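Local coordinates for protein transcription factor GAMBIF1 (Anopheles gambiae, PDB 1BVO) that binds DNA through its Rel-homology specificity domain, the part present here, and probably activates RNA polymerase II transcription as a Dorsal-like immune factor, at residues I43-Y48 and F147-E152; R51-V56 and T85-S90. All blocks are in the same frame, centred on the assembly; numbering follows the deposited sequence.

In the fold
Both contacts belong to the beta-sandwich of the Rel homology DNA-binding domain, and their centres lie about 8 Å apart. Contact 1 packs strand 42-46, from the three-stranded sheet, onto strand 142-152 of the five-stranded sheet. Contact 2 lies within the latter sheet, pairing strand 52-59 with strand 83-87. Strands 42-46 and 52-59 follow each other in sequence, so the chain crosses from one sheet to the other between them, and contact 2 is nested inside the loop closed by contact 1. Strand 52-59 runs beside 142-152, where Val-149 packs on Val-54. The nearest atoms are about 19 Å and 18 Å from the DNA, so both belong to the packing of the sandwich and neither touches the DNA.

Contact 1. Residues I43-Y48 and F147-E152; sequences IQVHGY and FQVFLE
Ile-43 sets its CG2 methyl above the middle of the Phe-147 ring in a CH-pi contact, 3.8 Å from CG2 to the ring centroid and 11° off the normal. Leu-151 and Tyr-48 make a second one at the other end of the apolar interface, their side chains running antiparallel past one another. The Leu-151 CD1 methyl sits over the centre of the tyrosine ring, 3.8 Å from its centroid, while CD2, also over the ring, lies 3.7 Å from Tyr-48 CE1. With CG anti to the backbone N (chi1 168°), the Tyr-48 ring extends toward 147-152 and presents a face to Leu-151.

Aliphatic packing fills the middle. Ile-43 CD1 reaches Val-149 CG2 at 4.1 Å, and Val-45 CG2 meets Val-149 CG1 at 4.2 Å.

At the Tyr-48 end a water molecule joins the two segments, donating to Glu-152 OE1 at 2.7 Å and more weakly to Tyr-48 OH at 3.4 Å. The phenol is also hydrogen-bonded to Arg-51 O, and Glu-152 OE2 to Gly-157 N.

The strand axes are 10.0 Å apart at closest approach and cross at -40°, an arrangement characteristic of face-to-face packing in a beta-sandwich. Val-3 of strand 2-7 touches both Ile-43 and Val-149, whereas Val-54 of strand 52-59 packs against the same two residues from within the five-stranded sheet.

Contact 2. Residues R51-V56 and T85-S90; sequences RAVVVV and TVEINS
Val-54 and Val-86 form a hydrogen-bonded pair between antiparallel strands 52-59 and 83-87 in the larger sheet of the Rel homology beta-sandwich. Val-54 N donates to Val-86 O at 2.7 Å, and Val-86 N returns a bond to Val-54 O at 2.9 Å. A further backbone bond joins Ile-88 N to Ala-52 O, 2.8 Å long.

The close packing lies on the face to which the neighbouring Val-54 and Val-86 side chains are both directed. Both are buried, with Phe-97 touching each. Beyond Val-86, the CG1 atom of Ile-88 approaches Val-54 CB at 4.3 Å, and the isoleucine continues onto Ile-43 and Val-45 of the facing sheet.

The other face, bearing Val-53, Val-55, Thr-85 and Glu-87, is more open to solvent. There Val-55 CG2 rests 3.7 Å from Thr-85 CG2, and Val-53 CG1 lies 3.9 Å from Glu-87 CB. Phe-159 of strand 159-172 adjoins Arg-51, Val-53 and Glu-87. Arg-51 bends at chi2 and chi3, bringing CD and NE round toward the extended Glu-87. In their salt bridge the guanidinium and carboxylate planes are 36° apart, and OE2 is tilted 15° out of the guanidinium plane. Arg-51 NE meets Glu-87 OE2 at 2.7 Å, while Arg-51 NH2 makes a weak 3.3 Å bond to Glu-87 OE2.

Contact 1. Residues I43-Y48 and F147-E152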
loop_
_atom_site.group_PDB
_atom_site.type_symbol
_atom_site.label_atom_id
_atom_site.label_comp_id
_atom_site.label_asym_id
_atom_site.label_seq_id
_atom_site.Cartn_x
_atom_site.Cartn_y
_atom_site.Cartn_z
ATOM N N ILE C 43 -21.131 28.515 7.754
ATOM C CA ILE C 43 -21.864 28.531 8.998
ATOM C C ILE C 43 -22.188 29.980 9.345
ATOM O O ILE C 43 -21.671 30.920 8.719
ATOM C CB ILE C 43 -21.062 27.863 10.138
ATOM C CG1 ILE C 43 -19.747 28.606 10.368
ATOM C CG2 ILE C 43 -20.812 26.401 9.811
ATOM C CD1 ILE C 43 -19.054 28.221 11.649
ATOM N N GLN C 44 -23.021 30.141 10.365
ATOM C CA GLN C 44 -23.481 31.439 10.796
ATOM C C GLN C 44 -23.848 31.320 12.254
ATOM O O GLN C 44 -24.684 30.499 12.614
ATOM C CB GLN C 44 -24.742 31.762 10.002
ATOM C CG GLN C 44 -24.789 33.122 9.358
ATOM C CD GLN C 44 -25.100 34.210 10.348
ATOM O OE1 GLN C 44 -25.944 34.044 11.237
ATOM N NE2 GLN C 44 -24.442 35.344 10.186
ATOM N N VAL C 45 -23.212 32.095 13.110
ATOM C CA VAL C 45 -23.549 32.040 14.517
ATOM C C VAL C 45 -24.752 32.924 14.756
ATOM O O VAL C 45 -24.948 33.915 14.062
ATOM C CB VAL C 45 -22.402 32.519 15.413
ATOM C CG1 VAL C 45 -22.823 32.513 16.867
ATOM C CG2 VAL C 45 -21.189 31.649 15.198
ATOM N N HIS C 46 -25.599 32.523 15.690
ATOM C CA HIS C 46 -26.772 33.307 16.031
ATOM C C HIS C 46 -26.711 33.586 17.512
ATOM O O HIS C 46 -26.037 32.881 18.256
ATOM C CB HIS C 46 -28.052 32.532 15.740
ATOM C CG HIS C 46 -28.281 32.267 14.285
ATOM N ND1 HIS C 46 -28.816 33.209 13.434
ATOM C CD2 HIS C 46 -28.087 31.155 13.549
ATOM C CE1 HIS C 46 -28.946 32.679 12.230
ATOM N NE2 HIS C 46 -28.519 31.436 12.273
ATOM N N GLY C 47 -27.455 34.594 17.939
ATOM C CA GLY C 47 -27.502 34.961 19.339
ATOM C C GLY C 47 -26.269 35.645 19.900
ATOM O O GLY C 47 -26.262 35.990 21.081
ATOM N N TYR C 48 -25.259 35.908 19.073
ATOM C CA TYR C 48 -24.050 36.535 19.591
ATOM C C TYR C 48 -23.202 37.241 18.537
ATOM O O TYR C 48 -23.158 36.838 17.369
ATOM C CB TYR C 48 -23.215 35.480 20.347
ATOM C CG TYR C 48 -21.788 35.856 20.722
ATOM C CD1 TYR C 48 -20.750 35.733 19.796
ATOM C CD2 TYR C 48 -21.456 36.239 22.024
ATOM C CE1 TYR C 48 -19.427 35.965 20.156
ATOM C CE2 TYR C 48 -20.128 36.478 22.394
ATOM C CZ TYR C 48 -19.121 36.332 21.454
ATOM O OH TYR C 48 -17.808 36.537 21.803
ATOM N N PHE C 147 -18.414 21.242 13.310
ATOM C CA PHE C 147 -18.090 22.629 13.580
ATOM C C PHE C 147 -18.240 22.937 15.057
ATOM O O PHE C 147 -19.348 23.066 15.560
ATOM C CB PHE C 147 -18.986 23.565 12.768
ATOM C CG PHE C 147 -18.908 23.347 11.273
ATOM C CD1 PHE C 147 -17.954 23.999 10.512
ATOM C CD2 PHE C 147 -19.790 22.488 10.637
ATOM C CE1 PHE C 147 -17.875 23.792 9.133
ATOM C CE2 PHE C 147 -19.724 22.273 9.270
ATOM C CZ PHE C 147 -18.763 22.930 8.512
ATOM N N GLN C 148 -17.127 22.998 15.771
ATOM C CA GLN C 148 -17.203 23.345 17.182
ATOM C C GLN C 148 -16.889 24.816 17.273
ATOM O O GLN C 148 -15.763 25.233 16.950
ATOM C CB GLN C 148 -16.177 22.618 18.009
ATOM C CG GLN C 148 -16.467 21.197 18.274
ATOM C CD GLN C 148 -15.271 20.577 18.863
ATOM O OE1 GLN C 148 -14.261 20.373 18.166
ATOM N NE2 GLN C 148 -15.300 20.380 20.177
ATOM N N VAL C 149 -17.860 25.610 17.707
ATOM C CA VAL C 149 -17.645 27.040 17.820
ATOM C C VAL C 149 -17.355 27.421 19.266
ATOM O O VAL C 149 -17.933 26.846 20.198
ATOM C CB VAL C 149 -18.844 27.837 17.250
ATOM C CG1 VAL C 149 -18.890 29.241 17.832
ATOM C CG2 VAL C 149 -18.729 27.924 15.736
ATOM N N PHE C 150 -16.412 28.346 19.446
ATOM C CA PHE C 150 -16.042 28.828 20.770
ATOM C C PHE C 150 -16.095 30.355 20.809
ATOM O O PHE C 150 -15.463 31.043 19.989
ATOM C CB PHE C 150 -14.620 28.401 21.147
ATOM C CG PHE C 150 -14.402 26.918 21.217
ATOM C CD1 PHE C 150 -14.785 26.183 22.342
ATOM C CD2 PHE C 150 -13.763 26.252 20.175
ATOM C CE1 PHE C 150 -14.518 24.811 22.431
ATOM C CE2 PHE C 150 -13.497 24.880 20.250
ATOM C CZ PHE C 150 -13.876 24.160 21.383
ATOM N N LEU C 151 -16.878 30.878 21.741
ATOM C CA LEU C 151 -17.008 32.310 21.942
ATOM C C LEU C 151 -15.871 32.810 22.801
ATOM O O LEU C 151 -15.325 32.049 23.603
ATOM C CB LEU C 151 -18.314 32.590 22.652
ATOM C CG LEU C 151 -19.445 31.958 21.864
ATOM C CD1 LEU C 151 -20.739 32.542 22.342
ATOM C CD2 LEU C 151 -19.250 32.244 20.378
ATOM N N GLU C 152 -15.485 34.072 22.615
ATOM C CA GLU C 152 -14.420 34.657 23.434
ATOM C C GLU C 152 -15.029 34.612 24.842
ATOM O O GLU C 152 -16.248 34.739 24.988
ATOM C CB GLU C 152 -14.116 36.110 23.013
ATOM C CG GLU C 152 -12.811 36.673 23.607
ATOM C CD GLU C 152 -12.584 38.169 23.362
ATOM O OE1 GLU C 152 -13.546 38.911 23.084
ATOM O OE2 GLU C 152 -11.428 38.631 23.477
HETATM O O HOH W 1 -15.866 39.368 21.858
#

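Contact 2. Residues R51-V56 and T85-S90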
loop_
_atom_site.group_PDB
_atom_site.type_symbol
_atom_site.label_atom_id
_atom_site.label_comp_id
_atom_site.label_asym_id
_atom_site.label_seq_id
_atom_site.Cartn_x
_atom_site.Cartn_y
_atom_site.Cartn_z
ATOM N N ARG C 51 -15.955 38.121 19.190
ATOM C CA ARG C 51 -14.887 37.225 18.774
ATOM C C ARG C 51 -15.383 35.797 18.898
ATOM O O ARG C 51 -16.078 35.470 19.873
ATOM C CB ARG C 51 -13.688 37.336 19.717
ATOM C CG ARG C 51 -13.159 38.719 19.953
ATOM C CD ARG C 51 -12.328 39.231 18.818
ATOM N NE ARG C 51 -11.139 38.432 18.500
ATOM C CZ ARG C 51 -10.083 38.244 19.292
ATOM N NH1 ARG C 51 -10.051 38.764 20.514
ATOM N NH2 ARG C 51 -8.999 37.643 18.789
ATOM N N ALA C 52 -14.983 34.942 17.961
ATOM C CA ALA C 52 -15.359 33.540 18.015
ATOM C C ALA C 52 -14.653 32.741 16.953
ATOM O O ALA C 52 -14.689 33.068 15.772
ATOM C CB ALA C 52 -16.863 33.369 17.886
ATOM N N VAL C 53 -13.992 31.689 17.401
ATOM C CA VAL C 53 -13.270 30.834 16.495
ATOM C C VAL C 53 -14.087 29.586 16.229
ATOM O O VAL C 53 -15.111 29.340 16.887
ATOM C CB VAL C 53 -11.897 30.488 17.079
ATOM C CG1 VAL C 53 -11.090 31.762 17.247
ATOM C CG2 VAL C 53 -12.059 29.793 18.427
ATOM N N VAL C 54 -13.685 28.826 15.224
ATOM C CA VAL C 54 -14.383 27.609 14.887
ATOM C C VAL C 54 -13.371 26.530 14.568
ATOM O O VAL C 54 -12.340 26.771 13.945
ATOM C CB VAL C 54 -15.332 27.810 13.693
ATOM C CG1 VAL C 54 -14.551 27.901 12.387
ATOM C CG2 VAL C 54 -16.357 26.688 13.629
ATOM N N VAL C 55 -13.644 25.351 15.099
ATOM C CA VAL C 55 -12.814 24.183 14.883
ATOM C C VAL C 55 -13.624 23.223 14.047
ATOM O O VAL C 55 -14.756 22.855 14.400
ATOM C CB VAL C 55 -12.481 23.471 16.197
ATOM C CG1 VAL C 55 -11.713 22.179 15.922
ATOM C CG2 VAL C 55 -11.675 24.386 17.091
ATOM N N VAL C 56 -13.058 22.817 12.930
ATOM C CA VAL C 56 -13.725 21.896 12.052
ATOM C C VAL C 56 -12.875 20.637 12.016
ATOM O O VAL C 56 -11.643 20.708 11.992
ATOM C CB VAL C 56 -13.857 22.466 10.631
ATOM C CG1 VAL C 56 -14.703 21.537 9.773
ATOM C CG2 VAL C 56 -14.452 23.854 10.680
ATOM N N THR C 85 -8.725 25.058 12.244
ATOM C CA THR C 85 -9.205 26.118 13.123
ATOM C C THR C 85 -9.137 27.534 12.529
ATOM O O THR C 85 -8.053 28.006 12.197
ATOM C CB THR C 85 -8.335 26.134 14.397
ATOM O OG1 THR C 85 -7.860 24.802 14.662
ATOM C CG2 THR C 85 -9.115 26.649 15.596
ATOM N N VAL C 86 -10.270 28.234 12.439
ATOM C CA VAL C 86 -10.278 29.604 11.918
ATOM C C VAL C 86 -11.151 30.544 12.761
ATOM O O VAL C 86 -12.119 30.110 13.384
ATOM C CB VAL C 86 -10.759 29.690 10.439
ATOM C CG1 VAL C 86 -9.819 28.933 9.526
ATOM C CG2 VAL C 86 -12.184 29.193 10.299
ATOM N N GLU C 87 -10.797 31.830 12.772
ATOM C CA GLU C 87 -11.560 32.836 13.510
ATOM C C GLU C 87 -12.651 33.443 12.628
ATOM O O GLU C 87 -12.403 33.816 11.473
ATOM C CB GLU C 87 -10.652 33.939 14.063
ATOM C CG GLU C 87 -11.424 34.975 14.875
ATOM C CD GLU C 87 -10.537 35.948 15.657
ATOM O OE1 GLU C 87 -9.290 35.893 15.554
ATOM O OE2 GLU C 87 -11.110 36.771 16.399
ATOM N N ILE C 88 -13.856 33.513 13.189
ATOM C CA ILE C 88 -15.058 34.033 12.528
ATOM C C ILE C 88 -15.125 35.565 12.493
ATOM O O ILE C 88 -14.688 36.241 13.430
ATOM C CB ILE C 88 -16.360 33.516 13.252
ATOM C CG1 ILE C 88 -16.415 31.985 13.278
ATOM C CG2 ILE C 88 -17.599 34.019 12.567
ATOM C CD1 ILE C 88 -17.816 31.438 13.602
ATOM N N ASN C 89 -15.666 36.103 11.400
ATOM C CA ASN C 89 -15.860 37.543 11.238
ATOM C C ASN C 89 -16.651 37.995 12.463
ATOM O O ASN C 89 -17.789 37.577 12.654
ATOM C CB ASN C 89 -16.662 37.817 9.956
ATOM C CG ASN C 89 -16.911 39.299 9.715
ATOM O OD1 ASN C 89 -17.565 39.976 10.510
ATOM N ND2 ASN C 89 -16.401 39.805 8.607
ATOM N N SER C 90 -16.040 38.842 13.287
ATOM C CA SER C 90 -16.650 39.335 14.513
ATOM C C SER C 90 -17.885 40.233 14.397
ATOM O O SER C 90 -18.466 40.621 15.416
ATOM C CB SER C 90 -15.586 39.992 15.403
ATOM O OG SER C 90 -14.463 40.455 14.667
#